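Local coordinates for protein down syndrome cell adhesion molecule, isoform AK (Drosophila melanogaster, PDB 4WVR) that is a neuronal cell adhesion molecule of the immunoglobulin superfamily whose seventh Ig domain, the part described here, probably contributes to homodimerization, at residues 10-15 with 93-99; 23-29 with 68-74; 54-58 with 76-80. All coordinates share one frame; numbering follows the deposited sequence.

Interaction 1. Residues 10-15 with 93-99; sequences IAPFSF and SFTTSEL
Thr-95 lies among the side chains of Ile-10, Phe-13 and Pro-12, and its two branches do different work. Its methyl CG2 sits 3.6 Å from CG2 of Ile-10 and 3.4 Å from CE2 of Phe-13, reaching the latter ring obliquely. Its hydroxyl, held anti to the backbone N (chi1 -165°), turns toward the water side. There OG1 receives a hydrogen from a water that also donates to Ile-10 O, and gives its own to a second water, which accepts from Phe-13 N and donates to Thr-96 O. A further water joins Ile-10 N to Ser-93 OG. Bridges of this kind take the place of direct backbone bonds between two segments that run parallel.

Ile-10 places CD1 3.5 Å from Ser-93 O, near the CA of Phe-94. The Phe-13 ring meets CB of Ser-97 at its edge, with CD1 3.8 Å from that carbon. Ser-97 then supplies the direct bond of the contact: its OG accepts from Phe-15 N at 3.2 Å, with an N-H...O angle of 155°, and also binds a water. Phe-15 points CG away from its own carbonyl carbon (chi1 -66°), which brings one ring face to Leu-99, whose CB lies 4.2 Å from the Phe-15 ring centroid in a CH-pi contact. Leu-99 CD1 packs 3.8 Å from Phe-15 CB.

Segment 10-15 occupies the position of strand A' beside strand G in an immunoglobulin sandwich, although it forms no regular strand here. Strand 93-99 bonds on its other side to strand 80-87, through Thr-95 with Cys-84 and Ser-97 with Phe-82, while Phe-13 and Phe-15 reach inward to Val-28 of strand 26-31, and Phe-13 also meets Trp-43 of strand 40-45.

Interaction 2. Residues 23-29 with 68-74; sequences GENAGVQ and VLNIAAV
The B-to-E strand pairing of the immunoglobulin sandwich joins 23-29 to 68-74, with strand axes 4.6 Å apart and 176° between their directions, hence antiparallel. Ala-26 with Ile-71 and Val-28 with Leu-69 are the hydrogen-bonded pairs. Ile-71 N reaches Ala-26 O at 2.7 Å, nearly along the C=O axis, and Leu-69 N meets Val-28 O at 2.9 Å. Between them, Gly-27 faces Asn-70 with CA atoms 4.2 Å apart; the strands come close at this non-hydrogen-bonded pair, and Gly-27 CA lies 3.1 Å from Leu-69 O.

Beyond the strands the pairing continues into the loops: Gly-23 N donates to Val-74 O, and Val-74 N to Glu-24 O at 2.8 Å. A water donating to both Gly-23 O and Ala-72 O spans the same end. On the inner face, Ala-26 CB touches Val-74 CG2 at 3.9 Å, and Val-28 and Leu-69 lie side by side, both packing on Trp-43.

The opposite face, with Gln-29, Val-68 and Asn-70, meets the second subunit. Gln-29 NE2 bonds Leu-69 O of the second subunit, and Asn-25 ND2 bonds Thr-66 OG1 of that subunit. Asn-25 keeps its other amide atom for its own chain: with CG anti to the backbone N (chi1 175°), its OD1 accepts from Asn-70 ND2 at 2.9 Å, the two amide planes standing 88° apart.

Interaction 3. Residues 54-58 with 76-80; sequences EEGIT and QDHRG
His-78 donates NE2 to Glu-55 O across 2.6 Å, and this is the one hydrogen bond between the segments. The bond is straight, with an N-H...O angle of 166°. The acceptor lies close to the imidazole plane, and the ring nitrogen approaches nearly head-on to the carbonyl. Beside it, the side chains of Ile-57 and His-78 run antiparallel alongside one another, CG1 of Ile-57 lying 3.8 Å from CD2 of His-78, oblique to the ring. On the exposed side, OE1 of Glu-55 and OD2 of Asp-77 lie 4.2 Å apart, a near approach of like charges.

Both sides are positioned by turns. Ile-57 N bonds back to Glu-54 O at 3.0 Å, closing the turn that carries the Glu-55 carbonyl, with Glu-55 and Gly-56 both at positive phi. His-78 ends a 3-10 segment, and its CG, set away from its own carbonyl carbon (chi1 -68°), carries NE2 to the Glu-55 carbonyl. Farther out, Ile-71 packs against the ring and Leu-69 against Ile-57. The contact thus ties the turn leading into strand D to the E-F turn of the immunoglobulin fold.

At its other nitrogen, ND1, His-78 is bonded to the backbone N of Glu-75, which can only donate. An imidazole that accepts at ND1 and donates at NE2 is consistent with the neutral tautomer, although the carboxylate of Glu-55, OE1 5.5 Å from NE2 of His-78, could modestly favour a positive charge.

Interaction 2 is the most buried and is built on regular backbone bonding inside one sheet; interaction 1 is a surface contact between an irregular edge segment and strand 93-99 of the other sheet, where waters do much of the bridging; interaction 3 is small and rests on one side-chain-to-backbone bond between turns. Interactions 2 and 3 adjoin, since strands 57-63 and 66-71 are neighbours and Ile-71 CG2 packs on CE1 of His-78. Interaction 1 meets interaction 2 in the sandwich interior, Phe-13 against Val-28, and touches 76-80 through Leu-99. Contact with the second subunit is extensive at interaction 2, slight at interaction 3 and absent at interaction 1.

Interaction 1. Residues 10-15 with 93-99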
loop_
_atom_site.group_PDB
_atom_site.type_symbol
_atom_site.label_atom_id
_atom_site.label_comp_id
_atom_site.label_asym_id
_atom_site.label_seq_id
_atom_site.Cartn_x
_atom_site.Cartn_y
_atom_site.Cartn_z
ATOM N N ILE A 10 10.751 -6.437 8.300
ATOM C CA ILE A 10 9.628 -5.723 7.700
ATOM C C ILE A 10 9.776 -4.209 7.774
ATOM O O ILE A 10 10.069 -3.659 8.835
ATOM C CB ILE A 10 8.303 -6.107 8.385
ATOM C CG1 ILE A 10 8.198 -7.626 8.543
ATOM C CG2 ILE A 10 7.110 -5.534 7.616
ATOM C CD1 ILE A 10 7.044 -8.064 9.416
ATOM N N ALA A 11 9.560 -3.536 6.648
ATOM C CA ALA A 11 9.478 -2.082 6.650
ATOM C C ALA A 11 8.243 -1.643 7.428
ATOM O O ALA A 11 7.156 -2.191 7.238
ATOM C CB ALA A 11 9.437 -1.538 5.228
ATOM N N PRO A 12 8.408 -0.659 8.320
ATOM C CA PRO A 12 7.260 -0.172 9.087
ATOM C C PRO A 12 6.220 0.482 8.182
ATOM O O PRO A 12 6.564 0.977 7.107
ATOM C CB PRO A 12 7.883 0.848 10.045
ATOM C CG PRO A 12 9.158 1.259 9.395
ATOM C CD PRO A 12 9.653 0.045 8.671
ATOM N N PHE A 13 4.963 0.458 8.608
ATOM C CA PHE A 13 3.901 1.140 7.881
ATOM C C PHE A 13 3.037 1.934 8.851
ATOM O O PHE A 13 3.155 1.775 10.062
ATOM C CB PHE A 13 3.048 0.142 7.082
ATOM C CG PHE A 13 2.565 -1.048 7.880
ATOM C CD1 PHE A 13 1.596 -0.905 8.862
ATOM C CD2 PHE A 13 3.056 -2.318 7.616
ATOM C CE1 PHE A 13 1.141 -1.999 9.584
ATOM C CE2 PHE A 13 2.601 -3.420 8.328
ATOM C CZ PHE A 13 1.646 -3.258 9.316
ATOM N N SER A 14 2.169 2.787 8.320
ATOM C CA SER A 14 1.288 3.576 9.170
ATOM C C SER A 14 0.007 3.984 8.450
ATOM O O SER A 14 0.030 4.312 7.269
ATOM C CB SER A 14 2.020 4.822 9.679
ATOM O OG SER A 14 1.163 5.635 10.465
ATOM N N PHE A 15 -1.108 3.961 9.173
ATOM C CA PHE A 15 -2.357 4.507 8.658
ATOM C C PHE A 15 -2.329 6.031 8.726
ATOM O O PHE A 15 -3.148 6.705 8.103
ATOM C CB PHE A 15 -3.561 3.964 9.432
ATOM C CG PHE A 15 -3.776 2.488 9.261
ATOM C CD1 PHE A 15 -4.412 1.993 8.133
ATOM C CD2 PHE A 15 -3.349 1.596 10.228
ATOM C CE1 PHE A 15 -4.615 0.630 7.972
ATOM C CE2 PHE A 15 -3.547 0.235 10.074
ATOM C CZ PHE A 15 -4.182 -0.249 8.945
ATOM N N SER A 93 8.932 -12.194 12.462
ATOM C CA SER A 93 9.021 -10.781 12.796
ATOM C C SER A 93 7.669 -10.119 12.566
ATOM O O SER A 93 6.833 -10.643 11.828
ATOM C CB SER A 93 10.105 -10.096 11.965
ATOM O OG SER A 93 10.325 -8.766 12.396
ATOM N N PHE A 94 7.446 -8.976 13.203
ATOM C CA PHE A 94 6.191 -8.261 13.018
ATOM C C PHE A 94 6.368 -6.756 13.147
ATOM O O PHE A 94 7.356 -6.273 13.697
ATOM C CB PHE A 94 5.138 -8.748 14.019
ATOM C CG PHE A 94 5.404 -8.328 15.438
ATOM C CD1 PHE A 94 6.268 -9.056 16.241
ATOM C CD2 PHE A 94 4.785 -7.210 15.971
ATOM C CE1 PHE A 94 6.516 -8.668 17.549
ATOM C CE2 PHE A 94 5.026 -6.818 17.274
ATOM C CZ PHE A 94 5.892 -7.551 18.067
ATOM N N THR A 95 5.397 -6.021 12.622
ATOM C CA THR A 95 5.361 -4.576 12.774
ATOM C C THR A 95 3.893 -4.174 12.833
ATOM O O THR A 95 3.028 -4.890 12.321
ATOM C CB THR A 95 6.101 -3.852 11.629
ATOM O OG1 THR A 95 6.334 -2.486 11.988
ATOM C CG2 THR A 95 5.304 -3.908 10.333
ATOM N N THR A 96 3.601 -3.055 13.483
ATOM C CA THR A 96 2.214 -2.691 13.736
ATOM C C THR A 96 1.896 -1.247 13.376
ATOM O O THR A 96 2.791 -0.443 13.109
ATOM C CB THR A 96 1.837 -2.892 15.219
ATOM O OG1 THR A 96 2.575 -1.965 16.022
ATOM C CG2 THR A 96 2.141 -4.313 15.682
ATOM N N SER A 97 0.605 -0.931 13.381
ATOM C CA SER A 97 0.144 0.446 13.289
ATOM C C SER A 97 -1.262 0.533 13.856
ATOM O O SER A 97 -2.114 -0.300 13.553
ATOM C CB SER A 97 0.169 0.948 11.845
ATOM O OG SER A 97 -0.193 2.319 11.784
ATOM N N GLU A 98 -1.506 1.533 14.690
ATOM C CA GLU A 98 -2.830 1.680 15.268
ATOM C C GLU A 98 -3.710 2.536 14.379
ATOM O O GLU A 98 -3.343 3.652 14.013
ATOM C CB GLU A 98 -2.759 2.288 16.669
ATOM C CG GLU A 98 -4.115 2.346 17.351
ATOM C CD GLU A 98 -4.074 3.052 18.689
ATOM O OE1 GLU A 98 -2.999 3.574 19.055
ATOM O OE2 GLU A 98 -5.119 3.080 19.374
ATOM N N LEU A 99 -4.872 1.998 14.023
ATOM C CA LEU A 99 -5.870 2.758 13.284
ATOM C C LEU A 99 -6.836 3.423 14.256
ATOM O O LEU A 99 -7.437 2.757 15.099
ATOM C CB LEU A 99 -6.632 1.857 12.311
ATOM C CG LEU A 99 -7.733 2.554 11.511
ATOM C CD1 LEU A 99 -7.144 3.648 10.637
ATOM C CD2 LEU A 99 -8.518 1.552 10.673
HETATM O O HOH W 1 10.813 -6.503 11.155
HETATM O O HOH W 2 9.119 -2.673 11.221
HETATM O O HOH W 3 5.029 -0.244 11.528
HETATM O O HOH W 4 1.782 3.810 13.082
#

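Interaction 2. Residues 23-29 with 68-74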
loop_
_atom_site.group_PDB
_atom_site.type_symbol
_atom_site.label_atom_id
_atom_site.label_comp_id
_atom_site.label_asym_id
_atom_site.label_seq_id
_atom_site.Cartn_x
_atom_site.Cartn_y
_atom_site.Cartn_z
ATOM N N GLY A 23 -15.995 5.837 6.675
ATOM C CA GLY A 23 -16.265 5.841 5.250
ATOM C C GLY A 23 -15.033 6.036 4.389
ATOM O O GLY A 23 -15.089 5.870 3.171
ATOM N N GLU A 24 -13.913 6.389 5.012
ATOM C CA GLU A 24 -12.685 6.614 4.258
ATOM C C GLU A 24 -12.060 5.307 3.779
ATOM O O GLU A 24 -12.400 4.222 4.253
ATOM C CB GLU A 24 -11.665 7.393 5.087
ATOM C CG GLU A 24 -12.045 8.844 5.362
ATOM C CD GLU A 24 -10.879 9.657 5.898
ATOM O OE1 GLU A 24 -9.717 9.316 5.584
ATOM O OE2 GLU A 24 -11.121 10.635 6.639
ATOM N N ASN A 25 -11.138 5.436 2.832
ATOM C CA ASN A 25 -10.439 4.308 2.232
ATOM C C ASN A 25 -9.013 4.265 2.768
ATOM O O ASN A 25 -8.189 5.106 2.417
ATOM C CB ASN A 25 -10.463 4.442 0.707
ATOM C CG ASN A 25 -9.647 3.378 -0.006
ATOM O OD1 ASN A 25 -9.302 2.342 0.561
ATOM N ND2 ASN A 25 -9.345 3.632 -1.273
ATOM N N ALA A 26 -8.733 3.297 3.635
ATOM C CA ALA A 26 -7.436 3.228 4.294
ATOM C C ALA A 26 -6.744 1.910 3.998
ATOM O O ALA A 26 -7.392 0.907 3.683
ATOM C CB ALA A 26 -7.589 3.420 5.796
ATOM N N GLY A 27 -5.421 1.912 4.095
ATOM C CA GLY A 27 -4.664 0.708 3.812
ATOM C C GLY A 27 -3.182 0.835 4.085
ATOM O O GLY A 27 -2.662 1.939 4.260
ATOM N N VAL A 28 -2.507 -0.312 4.127
ATOM C CA VAL A 28 -1.060 -0.376 4.293
ATOM C C VAL A 28 -0.479 -1.532 3.483
ATOM O O VAL A 28 -1.193 -2.488 3.158
ATOM C CB VAL A 28 -0.657 -0.564 5.770
ATOM C CG1 VAL A 28 -0.888 0.714 6.570
ATOM C CG2 VAL A 28 -1.411 -1.741 6.385
ATOM N N GLN A 29 0.808 -1.429 3.151
ATOM C CA GLN A 29 1.539 -2.529 2.529
ATOM C C GLN A 29 2.537 -3.079 3.520
ATOM O O GLN A 29 3.352 -2.329 4.064
ATOM C CB GLN A 29 2.307 -2.093 1.282
ATOM C CG GLN A 29 1.474 -1.769 0.061
ATOM C CD GLN A 29 2.301 -1.741 -1.218
ATOM O OE1 GLN A 29 3.305 -2.445 -1.358
ATOM N NE2 GLN A 29 1.932 -0.849 -2.118
ATOM N N VAL A 68 -0.744 -6.778 1.005
ATOM C CA VAL A 68 -1.470 -5.509 1.035
ATOM C C VAL A 68 -2.785 -5.610 1.799
ATOM O O VAL A 68 -3.597 -6.499 1.544
ATOM C CB VAL A 68 -1.788 -5.013 -0.382
ATOM C CG1 VAL A 68 -2.335 -3.593 -0.328
ATOM C CG2 VAL A 68 -0.549 -5.085 -1.256
ATOM N N LEU A 69 -2.999 -4.687 2.729
ATOM C CA LEU A 69 -4.255 -4.634 3.464
ATOM C C LEU A 69 -5.017 -3.379 3.056
ATOM O O LEU A 69 -4.442 -2.296 2.982
ATOM C CB LEU A 69 -4.002 -4.661 4.976
ATOM C CG LEU A 69 -5.218 -4.726 5.910
ATOM C CD1 LEU A 69 -4.892 -5.530 7.153
ATOM C CD2 LEU A 69 -5.687 -3.324 6.297
ATOM N N ASN A 70 -6.306 -3.535 2.770
ATOM C CA ASN A 70 -7.154 -2.401 2.413
ATOM C C ASN A 70 -8.485 -2.445 3.145
ATOM O O ASN A 70 -9.121 -3.494 3.241
ATOM C CB ASN A 70 -7.398 -2.356 0.897
ATOM C CG ASN A 70 -8.215 -1.144 0.473
ATOM O OD1 ASN A 70 -9.373 -1.267 0.065
ATOM N ND2 ASN A 70 -7.618 0.037 0.579
ATOM N N ILE A 71 -8.897 -1.298 3.668
ATOM C CA ILE A 71 -10.223 -1.163 4.244
ATOM C C ILE A 71 -11.005 -0.197 3.372
ATOM O O ILE A 71 -10.844 1.020 3.486
ATOM C CB ILE A 71 -10.176 -0.662 5.694
ATOM C CG1 ILE A 71 -9.244 -1.546 6.527
ATOM C CG2 ILE A 71 -11.580 -0.626 6.288
ATOM C CD1 ILE A 71 -9.069 -1.070 7.959
ATOM N N ALA A 72 -11.829 -0.750 2.486
ATOM C CA ALA A 72 -12.510 0.035 1.458
ATOM C C ALA A 72 -13.393 1.139 2.039
ATOM O O ALA A 72 -13.442 2.249 1.504
ATOM C CB ALA A 72 -13.336 -0.884 0.569
ATOM N N ALA A 73 -14.089 0.824 3.127
ATOM C CA ALA A 73 -14.932 1.793 3.823
ATOM C C ALA A 73 -14.755 1.641 5.328
ATOM O O ALA A 73 -15.326 0.737 5.939
ATOM C CB ALA A 73 -16.392 1.617 3.436
ATOM N N VAL A 74 -13.959 2.525 5.918
ATOM C CA VAL A 74 -13.639 2.442 7.338
ATOM C C VAL A 74 -14.860 2.692 8.220
ATOM O O VAL A 74 -15.565 3.684 8.054
ATOM C CB VAL A 74 -12.537 3.448 7.724
ATOM C CG1 VAL A 74 -12.369 3.505 9.237
ATOM C CG2 VAL A 74 -11.217 3.085 7.043
HETATM O O HOH W 5 -15.081 4.620 1.055
#

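Interaction 3. Residues 54-58 with 76-80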
loop_
_atom_site.group_PDB
_atom_site.type_symbol
_atom_site.label_atom_id
_atom_site.label_comp_id
_atom_site.label_asym_id
_atom_site.label_seq_id
_atom_site.Cartn_x
_atom_site.Cartn_y
_atom_site.Cartn_z
ATOM N N GLU A 54 -12.791 -10.461 5.793
ATOM C CA GLU A 54 -13.313 -10.445 7.159
ATOM C C GLU A 54 -13.460 -9.025 7.702
ATOM O O GLU A 54 -12.525 -8.221 7.630
ATOM C CB GLU A 54 -12.410 -11.271 8.080
ATOM C CG GLU A 54 -12.894 -11.365 9.518
ATOM C CD GLU A 54 -12.091 -12.354 10.344
ATOM O OE1 GLU A 54 -11.219 -13.049 9.771
ATOM O OE2 GLU A 54 -12.338 -12.439 11.569
ATOM N N GLU A 55 -14.641 -8.727 8.242
ATOM C CA GLU A 55 -14.981 -7.387 8.724
ATOM C C GLU A 55 -14.793 -6.331 7.631
ATOM O O GLU A 55 -14.507 -5.170 7.918
ATOM C CB GLU A 55 -14.147 -7.019 9.957
ATOM C CG GLU A 55 -14.425 -7.871 11.188
ATOM C CD GLU A 55 -15.832 -7.688 11.730
ATOM O OE1 GLU A 55 -16.304 -6.534 11.794
ATOM O OE2 GLU A 55 -16.465 -8.702 12.094
ATOM N N GLY A 56 -14.957 -6.743 6.378
ATOM C CA GLY A 56 -14.808 -5.840 5.252
ATOM C C GLY A 56 -13.375 -5.402 5.019
ATOM O O GLY A 56 -13.130 -4.331 4.463
ATOM N N ILE A 57 -12.426 -6.230 5.443
ATOM C CA ILE A 57 -11.007 -5.936 5.265
ATOM C C ILE A 57 -10.396 -6.780 4.151
ATOM O O ILE A 57 -10.422 -8.011 4.213
ATOM C CB ILE A 57 -10.214 -6.187 6.561
ATOM C CG1 ILE A 57 -10.738 -5.295 7.686
ATOM C CG2 ILE A 57 -8.725 -5.954 6.330
ATOM C CD1 ILE A 57 -10.102 -5.585 9.029
ATOM N N THR A 58 -9.846 -6.119 3.136
ATOM C CA THR A 58 -9.183 -6.823 2.041
ATOM C C THR A 58 -7.732 -7.151 2.387
ATOM O O THR A 58 -6.990 -6.300 2.874
ATOM C CB THR A 58 -9.211 -5.999 0.733
ATOM O OG1 THR A 58 -10.569 -5.715 0.365
ATOM C CG2 THR A 58 -8.535 -6.764 -0.394
ATOM N N GLN A 76 -16.120 2.326 12.596
ATOM C CA GLN A 76 -15.524 2.392 13.925
ATOM C C GLN A 76 -15.126 1.005 14.428
ATOM O O GLN A 76 -14.277 0.875 15.307
ATOM C CB GLN A 76 -16.488 3.070 14.903
ATOM C CG GLN A 76 -16.740 4.534 14.570
ATOM C CD GLN A 76 -17.393 5.292 15.706
ATOM O OE1 GLN A 76 -17.528 4.775 16.815
ATOM N NE2 GLN A 76 -17.780 6.537 15.444
ATOM N N ASP A 77 -15.737 -0.027 13.853
ATOM C CA ASP A 77 -15.391 -1.411 14.161
ATOM C C ASP A 77 -13.949 -1.762 13.777
ATOM O O ASP A 77 -13.394 -2.753 14.252
ATOM C CB ASP A 77 -16.353 -2.363 13.446
ATOM C CG ASP A 77 -17.611 -2.635 14.247
ATOM O OD1 ASP A 77 -17.847 -1.928 15.249
ATOM O OD2 ASP A 77 -18.364 -3.558 13.871
ATOM N N HIS A 78 -13.351 -0.951 12.912
ATOM C CA HIS A 78 -12.004 -1.225 12.411
ATOM C C HIS A 78 -10.932 -0.643 13.324
ATOM O O HIS A 78 -9.735 -0.739 13.042
ATOM C CB HIS A 78 -11.858 -0.680 10.991
ATOM C CG HIS A 78 -12.694 -1.408 9.986
ATOM N ND1 HIS A 78 -13.597 -0.769 9.164
ATOM C CD2 HIS A 78 -12.768 -2.723 9.674
ATOM C CE1 HIS A 78 -14.191 -1.659 8.389
ATOM N NE2 HIS A 78 -13.706 -2.853 8.680
ATOM N N ARG A 79 -11.379 -0.046 14.423
ATOM C CA ARG A 79 -10.491 0.504 15.443
ATOM C C ARG A 79 -9.528 -0.526 16.015
ATOM O O ARG A 79 -9.922 -1.652 16.329
ATOM C CB ARG A 79 -11.314 1.087 16.586
ATOM C CG ARG A 79 -11.452 2.584 16.565
ATOM C CD ARG A 79 -12.284 3.020 17.748
ATOM N NE ARG A 79 -13.080 4.205 17.457
ATOM C CZ ARG A 79 -14.334 4.371 17.860
ATOM N NH1 ARG A 79 -14.936 3.419 18.562
ATOM N NH2 ARG A 79 -14.984 5.484 17.558
ATOM N N GLY A 80 -8.266 -0.136 16.169
ATOM C CA GLY A 80 -7.325 -0.970 16.885
ATOM C C GLY A 80 -5.979 -1.179 16.227
ATOM O O GLY A 80 -5.608 -0.488 15.274
#